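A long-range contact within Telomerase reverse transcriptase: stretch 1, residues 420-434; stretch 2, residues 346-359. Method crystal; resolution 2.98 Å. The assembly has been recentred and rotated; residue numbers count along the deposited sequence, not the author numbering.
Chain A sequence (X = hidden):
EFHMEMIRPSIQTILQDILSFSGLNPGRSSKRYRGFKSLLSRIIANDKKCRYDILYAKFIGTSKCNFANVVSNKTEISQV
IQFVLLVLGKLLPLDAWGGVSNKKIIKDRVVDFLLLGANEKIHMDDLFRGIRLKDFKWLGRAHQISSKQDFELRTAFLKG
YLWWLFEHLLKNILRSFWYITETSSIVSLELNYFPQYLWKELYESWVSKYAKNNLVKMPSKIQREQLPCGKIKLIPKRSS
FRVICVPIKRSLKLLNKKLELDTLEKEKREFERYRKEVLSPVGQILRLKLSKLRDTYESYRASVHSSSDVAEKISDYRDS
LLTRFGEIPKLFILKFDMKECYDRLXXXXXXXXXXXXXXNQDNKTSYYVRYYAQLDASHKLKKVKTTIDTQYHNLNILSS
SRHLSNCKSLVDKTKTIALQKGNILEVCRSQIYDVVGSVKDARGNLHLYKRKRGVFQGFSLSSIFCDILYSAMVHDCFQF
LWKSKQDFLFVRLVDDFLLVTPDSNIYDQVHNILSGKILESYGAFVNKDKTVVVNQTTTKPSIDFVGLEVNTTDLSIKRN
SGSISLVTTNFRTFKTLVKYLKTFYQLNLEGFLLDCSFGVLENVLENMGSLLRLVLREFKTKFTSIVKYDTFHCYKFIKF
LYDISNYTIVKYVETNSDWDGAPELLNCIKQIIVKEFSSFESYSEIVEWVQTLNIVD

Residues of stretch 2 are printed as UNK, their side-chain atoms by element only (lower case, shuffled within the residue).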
# COMPACT_ATOMS: atom_id res chain seq x y z
N GLN A 420 4.05 -15.61 28.33
CA GLN A 420 5.29 -16.15 28.86
C GLN A 420 6.26 -16.51 27.73
O GLN A 420 5.87 -16.64 26.57
CB GLN A 420 5.02 -17.38 29.73
CG GLN A 420 4.65 -17.04 31.17
CD GLN A 420 4.80 -18.23 32.11
OE1 GLN A 420 5.02 -19.36 31.66
NE2 GLN A 420 4.68 -17.98 33.40
N LYS A 421 7.53 -16.67 28.10
CA LYS A 421 8.57 -16.97 27.11
C LYS A 421 8.26 -18.25 26.35
O LYS A 421 8.45 -18.32 25.13
CB LYS A 421 9.93 -17.06 27.80
CG LYS A 421 11.02 -17.68 26.95
CD LYS A 421 12.27 -17.95 27.77
CE LYS A 421 13.31 -18.72 26.97
NZ LYS A 421 14.53 -19.00 27.77
N GLY A 422 7.81 -19.29 27.05
CA GLY A 422 7.50 -20.55 26.39
C GLY A 422 6.43 -20.40 25.32
O GLY A 422 6.56 -20.96 24.22
N ASN A 423 5.37 -19.65 25.62
CA ASN A 423 4.31 -19.44 24.64
C ASN A 423 4.81 -18.62 23.45
O ASN A 423 4.45 -18.90 22.30
CB ASN A 423 3.11 -18.77 25.30
CG ASN A 423 2.73 -19.42 26.61
OD1 ASN A 423 2.69 -18.76 27.66
ND2 ASN A 423 2.47 -20.72 26.57
N ILE A 424 5.62 -17.59 23.71
CA ILE A 424 6.12 -16.73 22.64
C ILE A 424 6.95 -17.53 21.65
O ILE A 424 6.79 -17.41 20.43
CB ILE A 424 6.92 -15.55 23.23
CG1 ILE A 424 6.02 -14.67 24.10
CG2 ILE A 424 7.56 -14.74 22.12
CD1 ILE A 424 6.77 -13.64 24.91
N LEU A 425 7.87 -18.36 22.16
CA LEU A 425 8.68 -19.18 21.27
C LEU A 425 7.84 -20.22 20.54
O LEU A 425 8.15 -20.56 19.39
CB LEU A 425 9.80 -19.86 22.06
CG LEU A 425 10.87 -18.92 22.62
CD1 LEU A 425 11.90 -19.70 23.42
CD2 LEU A 425 11.54 -18.14 21.50
N GLU A 426 6.78 -20.72 21.18
CA GLU A 426 5.94 -21.72 20.53
C GLU A 426 5.15 -21.12 19.37
O GLU A 426 5.05 -21.74 18.30
CB GLU A 426 4.99 -22.35 21.56
CG GLU A 426 4.00 -23.35 20.98
CD GLU A 426 4.67 -24.40 20.11
OE1 GLU A 426 4.40 -24.43 18.90
OE2 GLU A 426 5.48 -25.19 20.65
N VAL A 427 4.59 -19.93 19.56
CA VAL A 427 3.83 -19.31 18.47
C VAL A 427 4.77 -18.83 17.37
O VAL A 427 4.37 -18.76 16.20
CB VAL A 427 2.94 -18.17 19.01
CG1 VAL A 427 3.78 -17.01 19.50
CG2 VAL A 427 1.95 -17.72 17.95
N CYS A 428 6.02 -18.50 17.71
CA CYS A 428 6.97 -18.06 16.70
C CYS A 428 7.29 -19.18 15.72
O CYS A 428 7.19 -19.00 14.50
CB CYS A 428 8.25 -17.55 17.36
SG CYS A 428 8.18 -15.83 17.89
N ARG A 429 7.67 -20.36 16.23
CA ARG A 429 7.95 -21.48 15.35
C ARG A 429 6.70 -21.93 14.60
O ARG A 429 6.81 -22.43 13.47
CB ARG A 429 8.54 -22.65 16.14
CG ARG A 429 7.65 -23.17 17.26
CD ARG A 429 7.96 -24.62 17.57
NE ARG A 429 7.75 -25.47 16.41
CZ ARG A 429 6.58 -26.00 16.07
NH1 ARG A 429 5.50 -25.77 16.81
NH2 ARG A 429 6.48 -26.76 14.99
N SER A 430 5.52 -21.76 15.20
CA SER A 430 4.28 -22.07 14.50
C SER A 430 4.12 -21.20 13.26
O SER A 430 3.72 -21.68 12.19
CB SER A 430 3.09 -21.91 15.44
OG SER A 430 1.86 -22.14 14.76
N GLN A 431 4.42 -19.90 13.39
CA GLN A 431 4.37 -18.98 12.26
C GLN A 431 5.50 -19.21 11.26
O GLN A 431 5.45 -18.66 10.16
CB GLN A 431 4.41 -17.53 12.76
CG GLN A 431 3.20 -17.12 13.58
CD GLN A 431 1.95 -16.97 12.73
OE1 GLN A 431 1.95 -16.27 11.72
NE2 GLN A 431 0.87 -17.64 13.14
N ILE A 432 6.53 -19.98 11.63
CA ILE A 432 7.65 -20.24 10.74
C ILE A 432 7.44 -21.54 9.98
O ILE A 432 7.47 -21.55 8.74
CB ILE A 432 8.97 -20.28 11.53
CG1 ILE A 432 9.29 -18.91 12.12
CG2 ILE A 432 10.11 -20.75 10.64
CD1 ILE A 432 10.47 -18.91 13.07
N TYR A 433 7.21 -22.63 10.70
CA TYR A 433 7.15 -23.96 10.11
C TYR A 433 5.72 -24.39 9.77
O TYR A 433 5.43 -24.73 8.62
CB TYR A 433 7.80 -24.98 11.07
CG TYR A 433 9.26 -24.72 11.33
CD1 TYR A 433 10.24 -25.27 10.51
CD2 TYR A 433 9.67 -23.95 12.41
CE1 TYR A 433 11.58 -25.05 10.75
CE2 TYR A 433 11.01 -23.72 12.66
CZ TYR A 433 11.97 -24.27 11.83
OH TYR A 433 13.30 -24.04 12.07
N ASP A 434 4.83 -24.37 10.76
CA ASP A 434 3.51 -24.98 10.63
C ASP A 434 2.59 -24.28 9.64
O ASP A 434 1.53 -24.82 9.33
CB ASP A 434 2.82 -25.03 12.00
CG ASP A 434 3.55 -25.92 12.99
OD1 ASP A 434 4.67 -25.55 13.41
OD2 ASP A 434 3.01 -26.99 13.33
N UNK A 346 16.85 -18.96 6.35
CA UNK A 346 17.18 -20.19 7.06
C UNK A 346 16.29 -20.29 8.30
O UNK A 346 16.45 -19.53 9.25
o UNK A 346 19.03 -19.03 8.12
c UNK A 346 18.66 -20.21 7.43
N UNK A 347 15.34 -21.23 8.27
CA UNK A 347 14.42 -21.40 9.39
C UNK A 347 15.12 -21.74 10.70
O UNK A 347 14.79 -21.11 11.72
c UNK A 347 13.38 -22.46 9.02
n UNK A 347 10.42 -23.13 7.29
o UNK A 347 12.27 -24.35 6.94
c UNK A 347 12.56 -22.13 7.78
c UNK A 347 11.74 -23.30 7.30
N UNK A 348 16.06 -22.69 10.77
CA UNK A 348 16.65 -23.01 12.08
C UNK A 348 17.50 -21.88 12.65
O UNK A 348 17.48 -21.66 13.87
c UNK A 348 17.82 -24.16 10.35
c UNK A 348 16.60 -23.57 9.71
c UNK A 348 17.49 -24.26 11.79
N UNK A 349 18.24 -21.16 11.81
CA UNK A 349 19.05 -20.05 12.31
C UNK A 349 18.15 -18.92 12.82
O UNK A 349 18.46 -18.26 13.81
c UNK A 349 20.85 -18.39 11.74
c UNK A 349 20.02 -19.56 11.22
c UNK A 349 20.91 -20.69 10.76
N UNK A 350 17.03 -18.69 12.13
CA UNK A 350 16.06 -17.71 12.62
C UNK A 350 15.54 -18.09 14.00
O UNK A 350 15.35 -17.23 14.87
c UNK A 350 14.90 -17.58 11.63
c UNK A 350 12.61 -16.75 11.05
c UNK A 350 13.74 -16.69 12.06
c UNK A 350 14.20 -15.25 12.26
N UNK A 351 15.31 -19.39 14.23
CA UNK A 351 14.77 -19.84 15.51
C UNK A 351 15.75 -19.58 16.65
O UNK A 351 15.35 -19.10 17.72
s UNK A 351 11.99 -20.95 16.70
c UNK A 351 14.42 -21.33 15.43
c UNK A 351 13.57 -21.81 16.60
c UNK A 351 11.36 -21.59 18.25
N UNK A 352 17.04 -19.87 16.44
CA UNK A 352 18.01 -19.69 17.52
C UNK A 352 18.23 -18.21 17.83
O UNK A 352 18.44 -17.84 18.99
c UNK A 352 20.20 -19.66 16.16
c UNK A 352 19.33 -20.39 17.18
c UNK A 352 22.47 -19.52 15.09
c UNK A 352 21.59 -20.27 16.09
n UNK A 352 23.83 -20.10 14.98
N UNK A 353 18.18 -17.35 16.80
CA UNK A 353 18.32 -15.92 17.04
C UNK A 353 17.14 -15.36 17.82
O UNK A 353 17.30 -14.40 18.58
c UNK A 353 18.49 -15.18 15.72
c UNK A 353 19.77 -15.54 14.97
c UNK A 353 21.00 -15.29 15.82
n UNK A 353 23.48 -15.51 15.92
c UNK A 353 22.26 -15.70 15.09
N UNK A 354 15.95 -15.95 17.64
CA UNK A 354 14.81 -15.55 18.45
C UNK A 354 14.94 -16.04 19.89
O UNK A 354 14.44 -15.39 20.81
c UNK A 354 12.87 -13.97 16.61
c UNK A 354 13.51 -16.06 17.83
c UNK A 354 13.10 -15.46 16.48
c UNK A 354 11.85 -16.15 15.96
N UNK A 355 15.59 -17.19 20.09
CA UNK A 355 15.79 -17.70 21.44
C UNK A 355 16.88 -16.93 22.18
O UNK A 355 16.81 -16.80 23.41
c UNK A 355 16.14 -19.19 21.38
c UNK A 355 15.43 -21.49 20.61
c UNK A 355 15.00 -20.06 20.87
o UNK A 355 16.64 -21.73 20.50
o UNK A 355 14.54 -22.37 20.53
N UNK A 356 17.88 -16.41 21.46
CA UNK A 356 18.91 -15.59 22.09
C UNK A 356 18.33 -14.30 22.67
O UNK A 356 18.96 -13.70 23.55
o UNK A 356 22.30 -14.91 19.60
c UNK A 356 20.81 -16.46 20.61
o UNK A 356 22.33 -16.98 18.86
c UNK A 356 20.02 -15.26 21.09
c UNK A 356 21.89 -16.09 19.62
N UNK A 357 17.16 -13.86 22.20
CA UNK A 357 16.51 -12.70 22.78
C UNK A 357 16.00 -12.99 24.19
O UNK A 357 15.82 -12.05 24.97
c UNK A 357 16.70 -10.85 20.30
c UNK A 357 15.66 -11.95 20.43
c UNK A 357 15.35 -12.25 21.90
c UNK A 357 14.39 -11.58 19.68
N UNK A 358 15.75 -14.25 24.52
CA UNK A 358 15.20 -14.63 25.81
C UNK A 358 16.15 -15.51 26.63
O UNK A 358 15.75 -16.02 27.68
c UNK A 358 13.86 -15.35 25.62
c UNK A 358 10.95 -13.04 23.50
c UNK A 358 12.84 -14.54 24.88
c UNK A 358 12.72 -14.65 23.50
c UNK A 358 11.78 -13.90 22.81
c UNK A 358 12.00 -13.67 25.56
c UNK A 358 11.06 -12.92 24.87
N UNK A 359 17.39 -15.70 26.17
CA UNK A 359 18.33 -16.52 26.93
C UNK A 359 18.80 -15.82 28.19
O UNK A 359 19.15 -16.48 29.18
c UNK A 359 19.52 -16.91 26.05
c UNK A 359 20.39 -15.74 25.61
o UNK A 359 21.73 -17.40 24.55
c UNK A 359 21.59 -16.18 24.80
o UNK A 359 22.40 -15.32 24.42

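Position 346 carries one carbon and one oxygen and touches nothing on stretch 1: Ser 346, a small polar residue at the N-cap, pointing away and making no capping bond. Position 347 has three carbons, the third bearing an oxygen and a nitrogen. The nitrogen lies 3.6 Å from Ile 432 O, and CB is 3.4 Å from Tyr 433 OH. This is Gln 347, whose aliphatic part also packs, CG being 4.0 Å from Ile 432 CG2.

At 348 three carbons close a ring onto the backbone nitrogen, which is 3.3 Å from Tyr 433 OH. Pro 348 has no hydrogen to share, a loss that costs little in a helix's first turn. Position 349, one carbon carrying two more, contacts nothing across; Val 349 points away, a compact side chain the contact does not need.

Position 350 has four carbons forked at the second, one terminal methyl 3.7 Å from Ile 432 CD1: Leu 350, offering CD2 to an apolar neighbour. At 351 two carbons, sulfur and carbon run unbranched, the last carbon 3.6 Å from Leu 425 O and 3.7 Å from Arg 429 CB. Only methionine fits; the slender chain of Met 351 reaches the opposing backbone.

Positions 352 and 353 each show four carbons in a row ending in nitrogen, out of reach of stretch 1: Lys 352 and Lys 353, whose charges stay clear of the apolar contact. Position 354 has four carbons forked at the second, a methyl 4.1 Å from Cys 428 CB and 4.2 Å from Ile 432 CD1: Leu 354, apolar among apolar groups.

At 355 three carbons end in two oxygens, the second carbon 4.0 Å from Leu 425 CD2. Glu 355 packs its carbons while partly exposed. The same pattern at 356, out of reach, is Glu 356, whose OE2 salt-bridges Lys 353 NZ at 3.5 Å, a weak hydrogen bond. Position 357, a forked four-carbon chain, is Leu 357, apolar and buried without touching stretch 1.

Position 358 has one carbon and a six-carbon ring, ring atoms 4.0 Å from Ile 424 CG2 and 4.2 Å from Leu 425 CD2: Phe 358, broad enough to meet both. Position 359, three carbons and two terminal oxygens, is Glu 359, pointing away, its charge suited to exposure.

The helices run nearly antiparallel, at 163°, axes 10.8 Å apart at closest approach, with apolar side chains between. Near one end Lys 421 NZ donates a hydrogen bond to Phe 358 O at 3.2 Å; towards the other, Tyr 433 reaches Gln 347.

Stretch 2, residues 346-359: SQPVLMKKLEELFE
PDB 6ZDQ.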